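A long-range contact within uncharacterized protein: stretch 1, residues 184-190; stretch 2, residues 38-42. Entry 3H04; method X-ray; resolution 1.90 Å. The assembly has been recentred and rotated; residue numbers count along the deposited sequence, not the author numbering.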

# COMPACT_ATOMS: atom_id res chain seq x y z
N LYS A 184 -9.28 -17.20 4.42
CA LYS A 184 -10.53 -16.45 4.28
C LYS A 184 -10.33 -14.97 3.88
O LYS A 184 -11.27 -14.19 3.95
CB LYS A 184 -11.30 -16.49 5.60
CG LYS A 184 -11.86 -17.85 5.93
CD LYS A 184 -12.27 -17.95 7.42
CE LYS A 184 -12.45 -19.45 7.79
NZ LYS A 184 -13.13 -19.72 9.08
N TRP A 185 -9.12 -14.59 3.50
CA TRP A 185 -8.82 -13.19 3.19
C TRP A 185 -9.64 -12.67 2.00
O TRP A 185 -10.15 -11.58 2.04
CB TRP A 185 -7.32 -13.00 2.91
CG TRP A 185 -6.88 -11.57 2.77
CD1 TRP A 185 -6.81 -10.64 3.75
CD2 TRP A 185 -6.37 -10.95 1.59
NE1 TRP A 185 -6.36 -9.44 3.26
CE2 TRP A 185 -6.04 -9.62 1.94
CE3 TRP A 185 -6.13 -11.40 0.28
CZ2 TRP A 185 -5.52 -8.73 1.01
CZ3 TRP A 185 -5.64 -10.52 -0.64
CH2 TRP A 185 -5.30 -9.19 -0.27
N ILE A 186 -9.76 -13.47 0.94
CA ILE A 186 -10.62 -13.07 -0.19
C ILE A 186 -12.11 -12.93 0.22
O ILE A 186 -12.83 -12.06 -0.26
CB ILE A 186 -10.53 -14.07 -1.35
CG1 ILE A 186 -9.16 -14.00 -2.02
CG2 ILE A 186 -11.68 -13.81 -2.37
CD1 ILE A 186 -8.95 -12.79 -2.90
N ASN A 187 -12.54 -13.75 1.17
CA ASN A 187 -13.91 -13.66 1.66
C ASN A 187 -14.11 -12.35 2.37
O ASN A 187 -15.15 -11.70 2.21
CB ASN A 187 -14.20 -14.82 2.62
CG ASN A 187 -13.98 -16.17 1.99
OD1 ASN A 187 -14.92 -16.91 1.76
ND2 ASN A 187 -12.72 -16.48 1.68
N MET A 188 -13.11 -11.93 3.15
CA MET A 188 -13.22 -10.71 3.96
C MET A 188 -13.08 -9.42 3.14
O MET A 188 -13.57 -8.37 3.55
CB MET A 188 -12.28 -10.80 5.16
CG MET A 188 -12.78 -11.91 6.14
SD MET A 188 -11.56 -12.62 7.26
CE MET A 188 -11.55 -11.15 8.32
N ILE A 189 -12.50 -9.52 1.94
CA ILE A 189 -12.51 -8.43 0.93
C ILE A 189 -13.95 -8.06 0.52
O ILE A 189 -14.24 -6.90 0.27
CB ILE A 189 -11.60 -8.83 -0.26
CG1 ILE A 189 -10.16 -8.42 0.06
CG2 ILE A 189 -12.10 -8.26 -1.60
CD1 ILE A 189 -9.14 -9.25 -0.66
N ASN A 190 -14.83 -9.06 0.53
CA ASN A 190 -16.29 -8.89 0.52
C ASN A 190 -16.73 -8.16 -0.76
O ASN A 190 -17.37 -7.12 -0.70
CB ASN A 190 -16.77 -8.15 1.78
CG ASN A 190 -18.28 -8.23 1.96
OD1 ASN A 190 -18.93 -9.13 1.42
ND2 ASN A 190 -18.85 -7.28 2.72
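Stretch 2 (38-42) GGLMF

Stretch 2 is a short, tightly coiled loop with no regular helix or strand. It lies against one side of the short helix of stretch 1, far away in sequence: no two touching residues are fewer than 144 positions apart in sequence. Because stretch 2 is not a regular element, there is no crossing angle to give. The pairing does not run steadily along the helix. Gly-39 lies nearest Trp-185, with the two CA atoms 8.8 Å apart. Leu-40 lies nearest Ile-189, CA to CA 8.3 Å, and Met-41 nearest Met-188, CA to CA 9.1 Å. The backbones therefore stay well apart, and side chains, and the carbonyl of Gly-39, bridge the space between them.

The loop is bent by its own backbone. Gly-38, Gly-39 and Leu-40 all have positive phi. The O of Gly-38 accepts two hydrogen bonds, from the N of Met-41 at 2.8 Å and from the N of Phe-42 at 3.0 Å, so the chain curls back over this carbonyl. A CB on Gly-38 would clash with the O of Phe-42 and would be jammed against the carbonyl of the residue before. The backbone angles there call for glycine. Leu-40 has a positive phi close to that of Gly-39 but carries a full side chain, and its CA-to-CB bond points toward the helix.

On the helix, the main bump is the indole of Trp-185. Its CA-to-CB bond runs sideways, but with chi1 in t the ring reaches across to the loop. NE1 of Trp-185 donates a hydrogen bond to the O of Gly-39 at 2.9 Å, with an N-H...O angle of 157°. The carbonyl lies at the ring edge, near the ring plane, where the N-H points. This is the one hydrogen bond between the stretches, and it satisfies the indole nitrogen in a buried setting.

Leu-40 and Met-41 touch the indole at different atoms. CD1 of Leu-40 comes to 3.9 Å from CZ2 of Trp-185, on the six-membered part. The same methyl is 4.3 Å from CG1 of Ile-189, so it occupies the hollow between the indole and the isoleucine.

Met-41 makes the larger bump from the loop, with more area covered by the other stretch than any other residue here. Its CA-to-CB bond points toward the helix, and beyond chi1 the side chain is extended, with chi2 and chi3 both in t. Its CE methyl enters the hollow between Trp-185 and Met-188. CE of Met-41 is 3.5 Å from CD1 of Trp-185 and 3.4 Å from CB of Met-188. The sulfur sits at the edge of the indole, with SD of Met-41 5.0 Å from the centroid of the five-membered ring of Trp-185.

Lys-184, Ile-186, Asn-187 and Asn-190 take no part, nor do Gly-38 and Phe-42. The contact is small, burying 246 Å² in all, and apart from one hydrogen bond it is mostly apolar packing.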

# COMPACT_ATOMS: atom_id res chain seq x y z
N GLY A 38 -0.81 -3.26 5.79
CA GLY A 38 -1.69 -3.89 6.80
C GLY A 38 -2.76 -4.82 6.28
O GLY A 38 -3.83 -5.03 6.93
N GLY A 39 -2.50 -5.40 5.10
CA GLY A 39 -3.39 -6.40 4.48
C GLY A 39 -4.83 -5.93 4.25
O GLY A 39 -5.73 -6.76 4.14
N LEU A 40 -4.99 -4.62 4.12
CA LEU A 40 -6.25 -3.89 4.02
C LEU A 40 -7.10 -3.95 5.31
O LEU A 40 -8.24 -3.47 5.30
CB LEU A 40 -7.11 -4.36 2.81
CG LEU A 40 -6.41 -4.44 1.44
CD1 LEU A 40 -7.26 -5.27 0.42
CD2 LEU A 40 -6.05 -3.04 0.91
N MET A 41 -6.55 -4.50 6.40
CA MET A 41 -7.36 -4.81 7.59
C MET A 41 -6.89 -4.14 8.87
O MET A 41 -7.65 -3.99 9.85
CB MET A 41 -7.39 -6.33 7.83
CG MET A 41 -7.93 -7.17 6.72
SD MET A 41 -8.12 -8.98 7.12
CE MET A 41 -9.24 -9.31 5.81
N PHE A 42 -5.61 -3.75 8.92
CA PHE A 42 -5.10 -3.04 10.04
C PHE A 42 -4.08 -1.98 9.59
O PHE A 42 -3.81 -1.80 8.39
CB PHE A 42 -4.47 -4.01 11.10
CG PHE A 42 -3.17 -4.66 10.65
CD1 PHE A 42 -1.95 -4.13 11.00
CD2 PHE A 42 -3.20 -5.81 9.81
CE1 PHE A 42 -0.77 -4.72 10.61
CE2 PHE A 42 -2.02 -6.42 9.39
CZ PHE A 42 -0.79 -5.86 9.77